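Local structure of malate oxidoreductase (Thermotoga maritima, 1VL6) at residues 172-177 / 322-327; 179-184 / 360-365; 196-201 / 269-274. The protein probably catalyses the NAD-dependent oxidative decarboxylation of malate to pyruvate and carbon dioxide. All blocks are in the same frame, centred on the assembly; numbering follows the deposited sequence. Where two conformers were deposited one is given.

Contact 1: residues 172-177 / 322-327; sequences AVVVSA and NQVNNL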
# COMPACT_ATOMS: atom_id res chain seq x y z
N ALA A 172 -29.49 -4.92 -14.45
CA ALA A 172 -30.91 -4.81 -14.15
C ALA A 172 -31.18 -3.77 -13.05
O ALA A 172 -32.12 -3.01 -13.13
CB ALA A 172 -31.47 -6.16 -13.75
N VAL A 173 -30.32 -3.71 -12.04
CA VAL A 173 -30.51 -2.74 -10.95
C VAL A 173 -30.41 -1.30 -11.46
O VAL A 173 -31.29 -0.48 -11.22
CB VAL A 173 -29.52 -2.97 -9.82
CG1 VAL A 173 -29.48 -1.80 -8.84
CG2 VAL A 173 -29.91 -4.22 -9.09
N VAL A 174 -29.35 -1.02 -12.20
CA VAL A 174 -29.15 0.32 -12.68
C VAL A 174 -30.18 0.70 -13.73
O VAL A 174 -30.69 1.82 -13.72
CB VAL A 174 -27.73 0.49 -13.23
CG1 VAL A 174 -27.50 1.91 -13.63
CG2 VAL A 174 -26.75 0.16 -12.17
N VAL A 175 -30.53 -0.20 -14.63
CA VAL A 175 -31.55 0.12 -15.65
C VAL A 175 -32.88 0.44 -14.96
O VAL A 175 -33.55 1.39 -15.31
CB VAL A 175 -31.74 -1.05 -16.58
CG1 VAL A 175 -32.98 -0.89 -17.45
CG2 VAL A 175 -30.48 -1.27 -17.47
N SER A 176 -33.21 -0.33 -13.93
CA SER A 176 -34.42 -0.14 -13.19
C SER A 176 -34.45 1.20 -12.50
O SER A 176 -35.47 1.89 -12.55
CB SER A 176 -34.54 -1.23 -12.14
OG SER A 176 -34.79 -2.48 -12.77
N ALA A 177 -33.37 1.61 -11.84
CA ALA A 177 -33.39 2.92 -11.20
C ALA A 177 -33.53 4.01 -12.24
O ALA A 177 -34.27 4.94 -12.05
CB ALA A 177 -32.14 3.15 -10.40
N ASN A 322 -26.43 10.63 -18.84
CA ASN A 322 -27.30 9.53 -18.50
C ASN A 322 -26.66 8.19 -18.83
O ASN A 322 -27.22 7.33 -19.53
CB ASN A 322 -28.66 9.68 -19.21
CG ASN A 322 -29.45 10.90 -18.75
OD1 ASN A 322 -29.40 11.27 -17.57
ND2 ASN A 322 -30.24 11.48 -19.66
N GLN A 323 -25.45 8.02 -18.33
CA GLN A 323 -24.78 6.76 -18.46
C GLN A 323 -25.35 5.72 -17.49
O GLN A 323 -25.15 5.80 -16.28
CB GLN A 323 -23.29 6.92 -18.23
CG GLN A 323 -22.63 5.58 -18.24
CD GLN A 323 -21.13 5.63 -18.11
OE1 GLN A 323 -20.57 6.60 -17.61
NE2 GLN A 323 -20.48 4.56 -18.56
N VAL A 324 -26.05 4.73 -18.02
CA VAL A 324 -26.51 3.60 -17.23
C VAL A 324 -25.36 2.61 -17.10
O VAL A 324 -25.02 1.94 -18.03
CB VAL A 324 -27.67 2.95 -17.96
CG1 VAL A 324 -28.21 1.70 -17.22
CG2 VAL A 324 -28.75 4.01 -18.12
N ASN A 325 -24.68 2.60 -15.98
CA ASN A 325 -23.54 1.70 -15.86
C ASN A 325 -23.44 0.97 -14.52
O ASN A 325 -23.73 1.51 -13.48
CB ASN A 325 -22.23 2.35 -16.25
CG ASN A 325 -21.61 3.04 -15.14
OD1 ASN A 325 -22.27 3.82 -14.52
ND2 ASN A 325 -20.34 2.75 -14.85
N ASN A 326 -23.12 -0.31 -14.65
CA ASN A 326 -23.03 -1.31 -13.59
C ASN A 326 -22.27 -0.83 -12.38
O ASN A 326 -22.56 -1.26 -11.28
CB ASN A 326 -22.30 -2.53 -14.18
CG ASN A 326 -23.22 -3.37 -15.03
OD1 ASN A 326 -24.30 -2.92 -15.40
ND2 ASN A 326 -22.84 -4.60 -15.29
N LEU A 327 -21.32 0.08 -12.61
CA LEU A 327 -20.47 0.58 -11.56
C LEU A 327 -21.22 1.27 -10.46
O LEU A 327 -20.75 1.33 -9.32
CB LEU A 327 -19.41 1.53 -12.13
CG LEU A 327 -18.40 2.09 -11.12
CD1 LEU A 327 -17.66 1.02 -10.37
CD2 LEU A 327 -17.43 3.01 -11.87
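V174 and V324 meet through their CG1 methyls, 3.7 Å apart, and their side chains run past each other in opposite directions. The same methyl, CG1 of V324, also lies 3.7 Å from CG2 of V175 and so rests against two successive valines of helix 166-186. This is the tight part of the contact. Its three valines are buried, with L293 and I207 beside V175 and A314 of strand 312-315 beside V324. V174 holds its CG1 trans to the backbone N (chi1 -176°), which sets CG1 against both V324 CG1 and, at 3.7 Å, N of N325, while CG2 lies 3.6 Å from O of N325. With an alanine here both methyls go, and V324 CG1 is likely to keep just V175 of its two valine neighbours, with a gap opening beside the N325 peptide. The other end is looser. N325 and N326 are partly exposed, start their side chains away from the helix and meet V174 mainly through backbone atoms. N326 turns its amide back, and OD1 bonds T171 OG1 just before the helical segment, a polar link beside the valines. Away from the loop, S176 OG turns back to A172 O at 2.7 Å, on the opposite face of that carbonyl from S176 N, so the serine hydroxyl is satisfied within its own helix. Between the two segments themselves the contact is made by methyls against methyls and backbone, which suggests that fit of shape governs the valine seat, with the loop's directed bonds made beside it, to T171 and T315.

Contact 2: residues 179-184 / 360-365; sequences FLNALK and CEPEPE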
# COMPACT_ATOMS: atom_id res chain seq x y z
N PHE A 179 -34.94 3.76 -15.07
CA PHE A 179 -36.30 3.68 -15.60
C PHE A 179 -37.27 4.37 -14.67
O PHE A 179 -38.08 5.18 -15.10
CB PHE A 179 -36.73 2.25 -15.76
CG PHE A 179 -38.20 2.09 -15.99
CD1 PHE A 179 -38.75 2.27 -17.23
CD2 PHE A 179 -39.03 1.70 -14.97
CE1 PHE A 179 -40.08 2.07 -17.46
CE2 PHE A 179 -40.39 1.50 -15.21
CZ PHE A 179 -40.90 1.68 -16.44
N LEU A 180 -37.17 4.07 -13.38
CA LEU A 180 -38.06 4.73 -12.39
C LEU A 180 -37.99 6.24 -12.43
O LEU A 180 -39.01 6.92 -12.38
CB LEU A 180 -37.78 4.26 -10.98
CG LEU A 180 -38.17 2.79 -10.77
CD1 LEU A 180 -37.68 2.29 -9.44
CD2 LEU A 180 -39.66 2.57 -10.88
N ASN A 181 -36.78 6.78 -12.51
CA ASN A 181 -36.61 8.23 -12.55
C ASN A 181 -37.09 8.82 -13.88
O ASN A 181 -37.77 9.85 -13.91
CB ASN A 181 -35.18 8.59 -12.22
CG ASN A 181 -34.91 8.57 -10.70
OD1 ASN A 181 -35.82 8.44 -9.87
ND2 ASN A 181 -33.66 8.72 -10.35
N ALA A 182 -36.77 8.16 -14.97
CA ALA A 182 -37.27 8.63 -16.25
C ALA A 182 -38.82 8.66 -16.25
O ALA A 182 -39.44 9.60 -16.73
CB ALA A 182 -36.73 7.73 -17.38
N LEU A 183 -39.42 7.61 -15.70
CA LEU A 183 -40.87 7.48 -15.62
C LEU A 183 -41.49 8.64 -14.84
O LEU A 183 -42.48 9.19 -15.25
CB LEU A 183 -41.24 6.12 -14.99
CG LEU A 183 -42.74 5.84 -14.91
CD1 LEU A 183 -43.27 5.65 -16.36
CD2 LEU A 183 -43.09 4.66 -14.03
N LYS A 184 -40.89 8.98 -13.72
CA LYS A 184 -41.31 10.09 -12.94
C LYS A 184 -41.33 11.35 -13.78
O LYS A 184 -42.32 12.07 -13.76
CB LYS A 184 -40.40 10.25 -11.72
CG LYS A 184 -40.71 11.42 -10.83
CD LYS A 184 -39.63 11.54 -9.70
CE LYS A 184 -39.70 12.93 -8.96
NZ LYS A 184 -38.53 13.19 -8.01
N CYS A 360 -30.29 11.09 -6.57
CA CYS A 360 -30.21 12.36 -7.25
C CYS A 360 -31.57 12.92 -7.40
O CYS A 360 -32.53 12.22 -7.16
CB CYS A 360 -29.61 12.17 -8.62
SG CYS A 360 -30.65 11.31 -9.84
N GLU A 361 -31.65 14.20 -7.77
CA GLU A 361 -32.91 14.81 -8.21
C GLU A 361 -32.99 14.71 -9.77
O GLU A 361 -32.22 15.31 -10.53
CB GLU A 361 -33.02 16.23 -7.66
CG GLU A 361 -34.43 16.82 -7.70
CD GLU A 361 -35.48 15.95 -7.01
OE1 GLU A 361 -35.28 15.64 -5.80
OE2 GLU A 361 -36.49 15.56 -7.67
N PRO A 362 -33.86 13.84 -10.25
CA PRO A 362 -33.83 13.53 -11.66
C PRO A 362 -34.24 14.71 -12.51
O PRO A 362 -35.13 15.46 -12.15
CB PRO A 362 -34.74 12.30 -11.80
CG PRO A 362 -35.59 12.27 -10.61
CD PRO A 362 -34.87 13.05 -9.54
N GLU A 363 -33.52 14.88 -13.62
CA GLU A 363 -33.84 15.81 -14.68
C GLU A 363 -33.59 15.05 -15.99
O GLU A 363 -32.87 14.05 -15.99
CB GLU A 363 -32.95 17.07 -14.62
CG GLU A 363 -32.97 17.86 -13.31
CD GLU A 363 -34.32 18.49 -12.98
OE1 GLU A 363 -35.33 18.26 -13.70
OE2 GLU A 363 -34.37 19.22 -11.99
N PRO A 364 -34.17 15.51 -17.09
CA PRO A 364 -33.96 14.85 -18.37
C PRO A 364 -32.49 14.58 -18.76
O PRO A 364 -32.17 13.52 -19.31
CB PRO A 364 -34.61 15.82 -19.36
CG PRO A 364 -35.67 16.47 -18.56
CD PRO A 364 -35.07 16.67 -17.21
N GLU A 365 -31.61 15.52 -18.48
CA GLU A 365 -30.19 15.35 -18.82
C GLU A 365 -29.41 14.69 -17.70
O GLU A 365 -28.21 14.46 -17.82
CB GLU A 365 -29.56 16.66 -19.18
CG GLU A 365 -30.16 17.25 -20.46
CD GLU A 365 -29.67 16.59 -21.75
OE1 GLU A 365 -28.53 16.91 -22.18
OE2 GLU A 365 -30.40 15.76 -22.37
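The side-chain amide of N181, on helix 166-186 of the Rossmann-type NAD-binding domain, presents a face to the ring of P362, which lies in the irregular chain after helix 346-358. P362 CG stands 3.8 Å from N181 CG, and P362 CB is at the same distance from N181 CB; the two side chains cross at about a right angle. At the amide's nitrogen end, C360 packs with its SG 4.0 Å from N181 ND2. One helical turn further on, K184 reaches past the same proline. Its chain is extended throughout, with CG trans to the backbone N (chi1 178°), and this carries NZ to within 4.0 Å of P362 CD and on to the glutamate beyond. E361 starts its side chain away from the helix, but the bend at chi2 (55°) swings the carboxylate back to form a salt bridge with the lysine. The ion pair lies at the exposed margin, while N181 and P362 are buried. The second shell fixes the amide: N181 ND2 is bonded to A357 O, at the end of helix 346-358, and to I367 O, further along the loop. These two backbone carbonyls settle which end of the amide is nitrogen and probably help hold its face toward the proline. Behind the helix, A182 and L183 pack on F266 of the domain's sheet, and A182 also meets F291. In the ion pair itself, K184 NZ approaches E361 OE2 on the syn side at 3.1 Å, 18° out of the carboxylate plane.

Contact 3: residues 196-201 / 269-274; sequences VVNGIG and GVSRGN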
# COMPACT_ATOMS: atom_id res chain seq x y z
N VAL A 196 -40.48 -1.46 -24.43
CA VAL A 196 -39.90 -2.42 -25.34
C VAL A 196 -38.49 -2.71 -24.86
O VAL A 196 -37.70 -1.80 -24.77
CB VAL A 196 -39.82 -1.88 -26.76
CG1 VAL A 196 -39.01 -2.82 -27.63
CG2 VAL A 196 -41.19 -1.78 -27.36
N VAL A 197 -38.18 -3.98 -24.58
CA VAL A 197 -36.83 -4.38 -24.28
C VAL A 197 -36.26 -5.18 -25.45
O VAL A 197 -36.79 -6.23 -25.79
CB VAL A 197 -36.79 -5.25 -23.05
CG1 VAL A 197 -35.31 -5.66 -22.72
CG2 VAL A 197 -37.42 -4.54 -21.89
N ASN A 198 -35.15 -4.71 -26.03
CA ASN A 198 -34.55 -5.40 -27.16
C ASN A 198 -33.20 -5.98 -26.81
O ASN A 198 -32.30 -5.26 -26.39
CB ASN A 198 -34.35 -4.44 -28.31
CG ASN A 198 -33.88 -5.15 -29.60
OD1 ASN A 198 -34.67 -5.79 -30.25
ND2 ASN A 198 -32.59 -5.01 -29.96
N GLY A 199 -33.05 -7.29 -27.05
CA GLY A 199 -31.81 -8.04 -26.78
C GLY A 199 -31.95 -8.78 -25.47
O GLY A 199 -31.65 -8.25 -24.41
N ILE A 200 -32.43 -10.02 -25.56
CA ILE A 200 -32.77 -10.79 -24.35
C ILE A 200 -31.65 -11.76 -24.04
O ILE A 200 -31.80 -12.98 -24.14
CB ILE A 200 -34.10 -11.53 -24.54
CG1 ILE A 200 -35.18 -10.59 -25.12
CG2 ILE A 200 -34.58 -12.11 -23.21
CD1 ILE A 200 -35.67 -9.61 -24.12
N GLY A 201 -30.49 -11.20 -23.73
CA GLY A 201 -29.34 -11.95 -23.26
C GLY A 201 -29.30 -11.82 -21.75
O GLY A 201 -30.34 -11.72 -21.12
N GLY A 269 -32.70 -1.00 -24.92
CA GLY A 269 -31.90 -1.83 -25.77
C GLY A 269 -30.59 -2.18 -25.14
O GLY A 269 -29.84 -1.32 -24.65
N VAL A 270 -30.30 -3.47 -25.18
CA VAL A 270 -29.12 -4.02 -24.56
C VAL A 270 -28.68 -5.05 -25.61
O VAL A 270 -28.68 -6.23 -25.35
CB VAL A 270 -29.63 -4.40 -23.12
CG1 VAL A 270 -30.24 -5.77 -23.00
CG2 VAL A 270 -28.69 -4.09 -22.06
N SER A 271 -28.36 -4.54 -26.82
CA SER A 271 -28.30 -5.33 -28.04
C SER A 271 -27.19 -4.91 -29.03
O SER A 271 -26.06 -5.09 -28.77
CB SER A 271 -29.70 -5.33 -28.72
OG SER A 271 -30.08 -4.06 -29.31
N ARG A 272 -27.53 -4.41 -30.20
CA ARG A 272 -26.53 -4.08 -31.21
C ARG A 272 -26.58 -2.59 -31.62
O ARG A 272 -27.49 -1.84 -31.25
CB ARG A 272 -26.75 -4.96 -32.43
CG ARG A 272 -26.50 -6.45 -32.11
CD ARG A 272 -26.87 -7.38 -33.23
NE ARG A 272 -28.25 -7.15 -33.67
CZ ARG A 272 -28.61 -6.66 -34.87
NH1 ARG A 272 -27.70 -6.36 -35.81
NH2 ARG A 272 -29.90 -6.49 -35.14
N GLY A 273 -25.58 -2.18 -32.38
CA GLY A 273 -25.45 -0.76 -32.72
C GLY A 273 -26.24 -0.34 -33.97
O GLY A 273 -26.44 -1.12 -34.91
N ASN A 274 -26.70 0.91 -33.94
CA ASN A 274 -27.39 1.52 -35.06
C ASN A 274 -28.49 0.67 -35.66
O ASN A 274 -28.52 0.46 -36.85
CB ASN A 274 -26.36 2.00 -36.12
CG ASN A 274 -25.42 3.09 -35.56
OD1 ASN A 274 -25.85 4.03 -34.90
ND2 ASN A 274 -24.12 2.94 -35.82
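The flat amide of N198 meets S271 at its nitrogen end, and neither of its faces is stacked upon by the facing segment. ND2 lies 2.8 Å from S271 OG in a weak, bent hydrogen bond (138° at the hydrogen), while V222, L257 and I275 pack round the asparagine side chain. CG trans to the backbone N (chi1 -173°) carries the amide toward the serine. The hydroxyl has a stronger partner in E299, so N198 is a secondary grip on it. The second flat group, the peptide carbonyl of N198, is better engaged: V270 N points straight at N198 O from 2.9 Å, nearly along the C=O axis (175° at the oxygen). G269 CA adds a C-H contact to the same oxygen at 3.5 Å; a backbone bond between N198 and I268 completes the parallel pairing of N198 with G269 where the two strands end. Beyond it the chains stay close. V270 CG1 lies beside G199 O, and a side chain on G199 would run into V270 O and S271 CB. V270 also packs on A203 and I207 of helix 202-214, and I200 N is bonded to D223 at the end of strand 218-223. Neighbouring parallel strands 194-198 and 266-269, with G199, G201 and G204 leading into that helix, fit the GxGxxG turn of a Rossmann fold, where the dinucleotide probably binds.

All three contacts lie in the NAD-binding domain. Contacts 1 and 2 use successive parts of helix 166-186 and touch each other, with N322 ND2 2.8 Å from P364 O in a probable hydrogen bond that ties their two loops together. Contact 1 is buried nearer the middle of the chain and is apolar; contact 2, about 20 Å from the chain centre, mixes a buried proline-amide pair with an exposed ion pair. Contact 3 touches neither: its nearest atoms are about 6 Å from contact 1. It joins strand ends rather than helix to loop, and relies on backbone pairing and close glycine packing, with a weak amide-hydroxyl bond added, at the partly buried C-terminal ends of two neighbouring inner strands.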